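Local atomic coordinates of hexokinase (PDB entry 1BDG), a protein that catalyses, as other hexokinases do, the transfer of phosphate from ATP to glucose, mannose or fructose, the first step of glycolysis. Residues G163-G168 / D273-G278; S49-F54 / G251-K256. All blocks are in the same frame, centred on the assembly; numbering follows the deposited sequence.

From the N terminus the chain first runs through residues 49-54, which lead into the edge strand 54-55, and contact 2 closes when residues 251-256 return to it after strand 243-247, the neighbouring strand of the same sheet. Within that long loop lie residues 163-168 of the small subdomain, whose partner 273-278 comes only after the second half of contact 2. The two contacts therefore cross along the chain instead of nesting. Contact 2 joins the lead-in to the edge strand with the large subdomain; contact 1 spans the small and large subdomains. Their centres are about 17 Å apart, and Gly278 O packs against Glu255 CG at 3.9 Å.

Contact 1 of 2, residues G163-G168 / D273-G278; sequences GFSADG and DSLHPG
Phe164 O receives the one hydrogen bond across this contact, from His276 NE2 at 2.7 Å with an N-H...O angle of 155°. The carbonyl lies at the edge of the imidazole, close to the ring plane, and the nitrogen stands nearly along the C=O axis (C=O...N angle 173°). His276 CG is anti to its own carbonyl carbon (chi1 -58°), beside the backbone N, and the ring beyond it brings NE2 nearer to the other loop than the base of the side chain does. A histidine suits this place because its flat ring can present an N-H at the far end to a carbonyl oxygen, which can only accept. The ring also touches Trp160.

Leu275 supplies the apolar part. Its CD2 methyl rests on the peptide joining Gly163 to Phe164, 3.5 Å from Gly163 C, and also lies beside Phe164 O. Leucine suits this place because its branched end sets a methyl directly on the main chain. Ser165 CB, at 4.5 Å from His276 CE1, lies at the margin. The CA-CB bond of Phe164 points away from this loop, and its ring stacks on Trp160 and meets Phe145 edge-to-face, both in the small subdomain; phenylalanine suits that aromatic cluster.

The burial is slight, 159 Å² over both sides. The contact links the small and large subdomains at the surface, probably near the mouth of the cleft, in a glucose-bound hexokinase, consistent with the closed form of this two-lobed actin-like ATPase fold.

Contact 2 of 2, residues S49-F54 / G251-K256; sequences SSIKMF and GAFGEK
Ser50 presses against a type II beta turn, Ala252 to Glu255, which follows strand 243-247 in the large subdomain of the hexokinase fold. The turn is closed by the backbone bond from Glu255 N to Ala252 O, and Gly254, with its positive phi of 92°, fits its third position.

Packing dominates, with 304 Å² buried in all. Ser50 CB sits 3.2 Å from Ala252 O and also meets Glu255 CB, while Ala252 CB approaches Ser50 O from the other segment; these small side chains let the two backbones come close. Ile51 and Phe253 cross obliquely, the CD1 methyl of Ile51 lying 4.0 Å from Phe253 CD1, two apolar side chains suited to a buried place.

The polar groups are served mainly beyond the interface. Ser50 OG stands between the backbone N and the carbonyl carbon (chi1 55°), at the edge of the Phe253 ring, and bonds to Glu258, which also receives the N-H of Lys256. The Glu255 carboxylate makes a salt bridge with Arg159 and accepts a bond from Gln280 N; Gln280 belongs to the glucose pocket.

Two lysines converge on Ser49. Lys256 passes its aliphatic CG 4.0 Å from Ser50 CB, and bends at chi2 and chi4 fold the chain back to leave its NZ 3.5 Å from Ser49 C. That NZ is 5.0 Å from Lys52 NZ, where like charges would probably repel. Lys52 NZ bonds at 2.8 Å to Ser49 O, nearly in line with that carbonyl (C=O...N angle 165°).

Contact 1 of 2, residues G163-G168 / D273-G278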
# COMPACT_ATOMS: atom_id res chain seq x y z
N GLY A 163 -1.23 -4.11 -9.88
CA GLY A 163 -1.51 -5.08 -10.92
C GLY A 163 -2.59 -4.69 -11.92
O GLY A 163 -3.13 -5.57 -12.61
N PHE A 164 -2.92 -3.41 -12.01
CA PHE A 164 -3.95 -2.95 -12.93
C PHE A 164 -3.40 -2.30 -14.20
O PHE A 164 -2.32 -1.70 -14.19
CB PHE A 164 -4.88 -1.95 -12.24
CG PHE A 164 -5.82 -2.56 -11.24
CD1 PHE A 164 -5.34 -3.27 -10.14
CD2 PHE A 164 -7.19 -2.36 -11.36
CE1 PHE A 164 -6.23 -3.77 -9.16
CE2 PHE A 164 -8.07 -2.85 -10.40
CZ PHE A 164 -7.59 -3.55 -9.30
N SER A 165 -4.15 -2.45 -15.29
CA SER A 165 -3.80 -1.88 -16.60
C SER A 165 -5.02 -1.88 -17.50
O SER A 165 -4.93 -2.25 -18.66
CB SER A 165 -2.66 -2.65 -17.28
OG SER A 165 -2.96 -4.03 -17.41
N ALA A 166 -6.18 -1.53 -16.93
CA ALA A 166 -7.41 -1.48 -17.70
C ALA A 166 -7.33 -0.25 -18.60
O ALA A 166 -6.88 0.81 -18.16
CB ALA A 166 -8.60 -1.37 -16.77
N ASP A 167 -7.71 -0.39 -19.86
CA ASP A 167 -7.65 0.75 -20.76
C ASP A 167 -8.93 1.55 -20.60
O ASP A 167 -9.94 1.06 -20.11
CB ASP A 167 -7.45 0.29 -22.20
CG ASP A 167 -8.72 -0.24 -22.82
OD1 ASP A 167 -9.22 -1.27 -22.33
OD2 ASP A 167 -9.22 0.37 -23.80
N GLY A 168 -8.88 2.83 -20.96
CA GLY A 168 -10.07 3.65 -20.86
C GLY A 168 -10.35 4.18 -19.48
O GLY A 168 -11.42 4.74 -19.24
N ASP A 273 11.08 -6.12 -15.20
CA ASP A 273 10.13 -7.17 -15.55
C ASP A 273 8.73 -7.00 -14.97
O ASP A 273 7.85 -7.86 -15.18
CB ASP A 273 10.77 -8.53 -15.15
CG ASP A 273 9.93 -9.75 -15.56
OD1 ASP A 273 9.45 -9.86 -16.72
OD2 ASP A 273 9.80 -10.65 -14.69
N SER A 274 8.50 -5.87 -14.30
CA SER A 274 7.19 -5.59 -13.68
C SER A 274 6.16 -5.13 -14.70
O SER A 274 6.48 -4.96 -15.87
CB SER A 274 7.33 -4.57 -12.55
OG SER A 274 7.77 -3.32 -13.01
N LEU A 275 4.93 -4.92 -14.24
CA LEU A 275 3.83 -4.49 -15.10
C LEU A 275 4.04 -3.09 -15.69
O LEU A 275 3.91 -2.88 -16.90
CB LEU A 275 2.53 -4.53 -14.30
CG LEU A 275 1.19 -4.38 -14.99
CD1 LEU A 275 0.79 -5.70 -15.62
CD2 LEU A 275 0.15 -3.95 -13.96
N HIS A 276 4.34 -2.13 -14.83
CA HIS A 276 4.59 -0.75 -15.24
C HIS A 276 6.03 -0.45 -14.87
O HIS A 276 6.29 0.02 -13.76
CB HIS A 276 3.70 0.22 -14.45
CG HIS A 276 2.22 -0.04 -14.59
ND1 HIS A 276 1.43 0.63 -15.51
CD2 HIS A 276 1.39 -0.83 -13.88
CE1 HIS A 276 0.17 0.24 -15.37
NE2 HIS A 276 0.12 -0.64 -14.38
N PRO A 277 7.01 -0.76 -15.75
CA PRO A 277 8.44 -0.53 -15.51
C PRO A 277 8.89 0.90 -15.23
O PRO A 277 8.54 1.82 -15.95
CB PRO A 277 9.08 -1.06 -16.78
CG PRO A 277 8.19 -2.19 -17.17
CD PRO A 277 6.81 -1.60 -16.95
N GLY A 278 9.70 1.07 -14.17
CA GLY A 278 10.23 2.37 -13.80
C GLY A 278 9.32 3.21 -12.93
O GLY A 278 9.70 4.30 -12.49

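Contact 2 of 2, residues S49-F54 / G251-K256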
# COMPACT_ATOMS: atom_id res chain seq x y z
N SER A 49 8.80 16.64 -9.28
CA SER A 49 9.01 15.82 -8.09
C SER A 49 8.28 14.50 -8.25
O SER A 49 7.21 14.44 -8.85
CB SER A 49 8.46 16.51 -6.85
OG SER A 49 8.32 15.56 -5.80
N SER A 50 8.86 13.45 -7.67
CA SER A 50 8.24 12.15 -7.75
C SER A 50 7.10 12.03 -6.75
O SER A 50 6.12 11.32 -7.01
CB SER A 50 9.26 11.04 -7.56
OG SER A 50 9.97 11.20 -6.36
N ILE A 51 7.20 12.74 -5.63
CA ILE A 51 6.13 12.69 -4.64
C ILE A 51 5.08 13.76 -4.90
O ILE A 51 5.22 14.91 -4.49
CB ILE A 51 6.66 12.73 -3.19
CG1 ILE A 51 7.50 11.48 -2.94
CG2 ILE A 51 5.50 12.83 -2.21
CD1 ILE A 51 7.93 11.27 -1.51
N LYS A 52 4.00 13.32 -5.55
CA LYS A 52 2.89 14.17 -5.98
C LYS A 52 2.07 14.98 -5.00
O LYS A 52 1.50 16.00 -5.39
CB LYS A 52 1.94 13.38 -6.88
CG LYS A 52 2.62 12.90 -8.14
CD LYS A 52 3.08 14.06 -8.97
CE LYS A 52 4.36 13.76 -9.68
NZ LYS A 52 4.89 15.01 -10.27
N MET A 53 1.93 14.48 -3.76
CA MET A 53 1.20 15.18 -2.70
C MET A 53 -0.19 15.64 -3.09
O MET A 53 -0.57 16.78 -2.78
CB MET A 53 1.99 16.41 -2.23
CG MET A 53 3.42 16.15 -1.81
SD MET A 53 3.52 15.16 -0.35
CE MET A 53 3.72 16.39 0.78
N PHE A 54 -0.98 14.76 -3.70
CA PHE A 54 -2.32 15.12 -4.14
C PHE A 54 -3.27 15.49 -2.99
O PHE A 54 -3.52 14.66 -2.11
CB PHE A 54 -2.99 13.97 -4.91
CG PHE A 54 -2.23 13.49 -6.10
CD1 PHE A 54 -2.20 14.24 -7.27
CD2 PHE A 54 -1.60 12.25 -6.08
CE1 PHE A 54 -1.55 13.75 -8.40
CE2 PHE A 54 -0.96 11.77 -7.20
CZ PHE A 54 -0.94 12.52 -8.37
N GLY A 251 4.82 5.94 -3.09
CA GLY A 251 5.30 4.75 -3.78
C GLY A 251 6.15 5.22 -4.94
O GLY A 251 7.10 4.55 -5.36
N ALA A 252 5.83 6.40 -5.46
CA ALA A 252 6.57 6.96 -6.58
C ALA A 252 7.94 7.52 -6.24
O ALA A 252 8.65 7.96 -7.13
CB ALA A 252 5.74 8.01 -7.28
N PHE A 253 8.35 7.51 -4.97
CA PHE A 253 9.67 8.05 -4.62
C PHE A 253 10.72 7.26 -5.39
O PHE A 253 10.53 6.09 -5.68
CB PHE A 253 9.94 7.99 -3.11
CG PHE A 253 11.18 8.75 -2.67
CD1 PHE A 253 11.42 10.05 -3.11
CD2 PHE A 253 12.09 8.17 -1.78
CE1 PHE A 253 12.54 10.78 -2.67
CE2 PHE A 253 13.24 8.89 -1.34
CZ PHE A 253 13.45 10.20 -1.78
N GLY A 254 11.81 7.92 -5.73
CA GLY A 254 12.85 7.26 -6.49
C GLY A 254 12.68 7.44 -7.99
O GLY A 254 13.64 7.23 -8.73
N GLU A 255 11.50 7.85 -8.44
CA GLU A 255 11.23 8.05 -9.86
C GLU A 255 12.09 9.11 -10.54
O GLU A 255 12.11 9.20 -11.76
CB GLU A 255 9.74 8.31 -10.14
CG GLU A 255 8.86 7.07 -9.93
CD GLU A 255 7.43 7.21 -10.45
OE1 GLU A 255 7.01 8.27 -10.94
OE2 GLU A 255 6.71 6.23 -10.37
N LYS A 256 12.78 9.93 -9.74
CA LYS A 256 13.68 10.95 -10.27
C LYS A 256 15.13 10.67 -9.87
O LYS A 256 15.94 11.59 -9.78
CB LYS A 256 13.32 12.34 -9.75
CG LYS A 256 11.93 12.80 -10.03
CD LYS A 256 11.82 13.48 -11.35
CE LYS A 256 10.45 14.12 -11.42
NZ LYS A 256 9.37 13.10 -11.26